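Aldehyde dehydrogenase family protein (Pseudomonas syringae pv. tomato, PDB 5IUV) oxidises indole-3-acetaldehyde with NAD+ as cofactor, a step of auxin synthesis that contributes to the virulence of this plant pathogen. Local coordinates at the interface of chains A and B. Residues are numbered along the deposited sequence; one frame, centred on the assembly and turned at random. Chains: chain A/B, Aldehyde dehydrogenase family protein.

The interface of chains A and B. Residues chain A 246, 249-250, 253-254, 266, 471-474; chain B 253, 256-257, 260-262, 264.
B:Met261 is the knob of this apolar, two-fold-related subunit interface, with 115 Å² of its surface hidden by chain A. Its backbone carries positive phi, and its chain runs straight through chi2 before bending at chi3 (73°), which turns the terminal methyl toward the main chain just after the 3-10 turn 471-473, where CE packs tightly, 3.4 Å from A:Gly474 CA. The sulfur lies between the helix face and the strand, 3.9 Å from A:Ala249 CB on one flank, with A:Leu266 CD1 meeting it obliquely on another. A:Lys250 crosses the thioether chain at about a right angle, its CG 3.7 Å from B:Met261 CG, so the lysine contributes its methylenes rather than its charge.

That extended lysine chain is held at its tip: NZ bonds OE1 of A:Gln472 at 2.9 Å, approaching from above the amide carbonyl plane. The A:Gln472 backbone O in turn accepts A:Thr246 OG1, in the carbonyl plane at 159°, tying the turn to the helix start. Thus braced, A:Gln472 crosses B:Asn260 nearly perpendicularly, amide planes 66° apart, with CG against the asparagine backbone O.

A:Met253 packs from helix 246-258 across B:Met261 at about a right angle. Its SD touches B:Met261 CG at 3.8 Å, and its chi3 bend carries CE to B:Ala256 CB (3.6 Å). B:Gly257, with no side chain, brings its O 3.3 Å from A:Lys250 CB, which probably helps the helices approach closely.

Helix 246-258 of each chain meets its partner here, B:Met261 sitting in the loop that joins this helix to strand 263-267 of chain B; the patch centre is about 9 Å from the predicted catalytic A:Glu267, at the end of the equivalent strand in chain A.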
loop_
_atom_site.group_PDB
_atom_site.type_symbol
_atom_site.label_atom_id
_atom_site.label_comp_id
_atom_site.label_asym_id
_atom_site.label_seq_id
_atom_site.Cartn_x
_atom_site.Cartn_y
_atom_site.Cartn_z
ATOM N N THR A 246 28.236 15.485 8.178
ATOM C CA THR A 246 28.029 15.686 6.755
ATOM C C THR A 246 29.336 15.504 5.990
ATOM O O THR A 246 29.349 14.941 4.900
ATOM C CB THR A 246 27.440 17.080 6.478
ATOM O OG1 THR A 246 26.107 17.140 7.011
ATOM C CG2 THR A 246 27.391 17.357 4.978
ATOM N N ALA A 249 30.015 11.838 5.648
ATOM C CA ALA A 249 28.945 11.305 4.813
ATOM C C ALA A 249 29.258 11.486 3.328
ATOM O O ALA A 249 29.117 10.549 2.546
ATOM C CB ALA A 249 27.607 11.967 5.168
ATOM N N LYS A 250 29.706 12.682 2.950
ATOM C CA LYS A 250 30.112 12.950 1.574
ATOM C C LYS A 250 31.257 12.051 1.113
ATOM O O LYS A 250 31.265 11.587 -0.025
ATOM C CB LYS A 250 30.512 14.423 1.404
ATOM C CG LYS A 250 29.353 15.404 1.379
ATOM C CD LYS A 250 29.890 16.819 1.460
ATOM C CE LYS A 250 28.791 17.828 1.292
ATOM N NZ LYS A 250 29.300 19.223 1.438
ATOM N N MET A 253 30.224 8.658 -0.211
ATOM C CA MET A 253 29.768 8.647 -1.600
ATOM C C MET A 253 30.960 8.516 -2.542
ATOM O O MET A 253 30.908 7.805 -3.548
ATOM C CB MET A 253 28.976 9.910 -1.914
ATOM C CG MET A 253 27.717 10.058 -1.093
ATOM S SD MET A 253 26.601 11.301 -1.762
ATOM C CE MET A 253 25.933 10.442 -3.193
ATOM N N ILE A 254 32.047 9.190 -2.189
ATOM C CA ILE A 254 33.272 9.107 -2.963
ATOM C C ILE A 254 33.865 7.693 -2.894
ATOM O O ILE A 254 34.243 7.127 -3.926
ATOM C CB ILE A 254 34.299 10.153 -2.484
ATOM C CG1 ILE A 254 33.758 11.562 -2.754
ATOM C CG2 ILE A 254 35.651 9.923 -3.155
ATOM C CD1 ILE A 254 34.624 12.684 -2.237
ATOM N N LEU A 266 22.683 7.871 3.981
ATOM C CA LEU A 266 23.319 8.788 4.922
ATOM C C LEU A 266 22.331 9.484 5.847
ATOM O O LEU A 266 21.279 9.951 5.412
ATOM C CB LEU A 266 24.113 9.854 4.154
ATOM C CG LEU A 266 25.067 9.316 3.084
ATOM C CD1 LEU A 266 25.522 10.416 2.126
ATOM C CD2 LEU A 266 26.252 8.647 3.756
ATOM N N LYS A 471 18.325 17.462 1.641
ATOM C CA LYS A 471 19.584 18.137 1.314
ATOM C C LYS A 471 20.794 17.502 2.003
ATOM O O LYS A 471 20.943 16.285 1.978
ATOM C CB LYS A 471 19.479 19.626 1.663
ATOM C CG LYS A 471 18.408 20.363 0.855
ATOM C CD LYS A 471 18.422 21.866 1.108
ATOM C CE LYS A 471 17.558 22.240 2.297
ATOM N NZ LYS A 471 17.463 23.727 2.480
ATOM N N GLN A 472 21.644 18.312 2.631
ATOM C CA GLN A 472 22.900 17.776 3.145
ATOM C C GLN A 472 22.761 17.138 4.532
ATOM O O GLN A 472 23.757 16.829 5.172
ATOM C CB GLN A 472 23.980 18.871 3.154
ATOM C CG GLN A 472 24.287 19.423 1.760
ATOM C CD GLN A 472 25.613 20.161 1.695
ATOM O OE1 GLN A 472 26.605 19.726 2.270
ATOM N NE2 GLN A 472 25.627 21.287 0.996
ATOM N N SER A 473 21.526 16.929 4.978
ATOM C CA SER A 473 21.276 16.175 6.204
ATOM C C SER A 473 21.145 14.677 5.916
ATOM O O SER A 473 20.974 13.871 6.829
ATOM C CB SER A 473 20.018 16.692 6.912
ATOM O OG SER A 473 20.264 17.956 7.514
ATOM N N GLY A 474 21.211 14.305 4.644
ATOM C CA GLY A 474 21.251 12.898 4.290
ATOM C C GLY A 474 20.251 12.436 3.249
ATOM O O GLY A 474 19.530 13.236 2.652
ATOM N N MET B 253 28.876 9.349 -8.498
ATOM C CA MET B 253 28.830 9.222 -7.041
ATOM C C MET B 253 29.932 10.071 -6.438
ATOM O O MET B 253 29.745 10.723 -5.406
ATOM C CB MET B 253 28.966 7.758 -6.599
ATOM C CG MET B 253 27.778 6.886 -7.013
ATOM S SD MET B 253 27.816 5.219 -6.309
ATOM C CE MET B 253 27.216 5.535 -4.648
ATOM N N ALA B 256 28.948 13.787 -6.621
ATOM C CA ALA B 256 27.994 14.143 -5.575
ATOM C C ALA B 256 28.692 14.342 -4.235
ATOM O O ALA B 256 28.399 15.292 -3.509
ATOM C CB ALA B 256 26.924 13.079 -5.450
ATOM N N GLY B 257 29.614 13.442 -3.916
ATOM C CA GLY B 257 30.395 13.544 -2.696
ATOM C C GLY B 257 31.317 14.750 -2.667
ATOM O O GLY B 257 31.568 15.317 -1.603
ATOM N N ASN B 260 27.570 18.602 -3.231
ATOM C CA ASN B 260 26.517 18.906 -2.260
ATOM C C ASN B 260 25.738 17.697 -1.735
ATOM O O ASN B 260 24.630 17.855 -1.227
ATOM C CB ASN B 260 25.520 19.898 -2.878
ATOM C CG ASN B 260 24.673 19.266 -3.982
ATOM O OD1 ASN B 260 25.025 18.224 -4.537
ATOM N ND2 ASN B 260 23.558 19.903 -4.304
ATOM N N MET B 261 26.311 16.503 -1.868
ATOM C CA MET B 261 25.656 15.278 -1.419
ATOM C C MET B 261 24.301 15.077 -2.095
ATOM O O MET B 261 23.378 14.542 -1.481
ATOM C CB MET B 261 25.471 15.296 0.103
ATOM C CG MET B 261 25.985 14.075 0.823
ATOM S SD MET B 261 25.827 14.284 2.612
ATOM C CE MET B 261 24.073 14.101 2.754
ATOM N N LYS B 262 24.174 15.513 -3.346
ATOM C CA LYS B 262 22.929 15.313 -4.090
ATOM C C LYS B 262 22.597 13.824 -4.169
ATOM O O LYS B 262 23.491 12.983 -4.117
ATOM C CB LYS B 262 23.029 15.913 -5.502
ATOM C CG LYS B 262 24.225 15.422 -6.323
ATOM C CD LYS B 262 24.166 15.928 -7.770
ATOM C CE LYS B 262 24.194 17.453 -7.849
ATOM N NZ LYS B 262 25.489 18.053 -7.400
ATOM N N VAL B 264 21.881 10.429 -5.916
ATOM C CA VAL B 264 22.365 9.867 -7.171
ATOM C C VAL B 264 21.653 8.547 -7.438
ATOM O O VAL B 264 21.650 7.662 -6.594
ATOM C CB VAL B 264 23.888 9.639 -7.148
ATOM C CG1 VAL B 264 24.352 9.015 -8.443
ATOM C CG2 VAL B 264 24.608 10.954 -6.920
#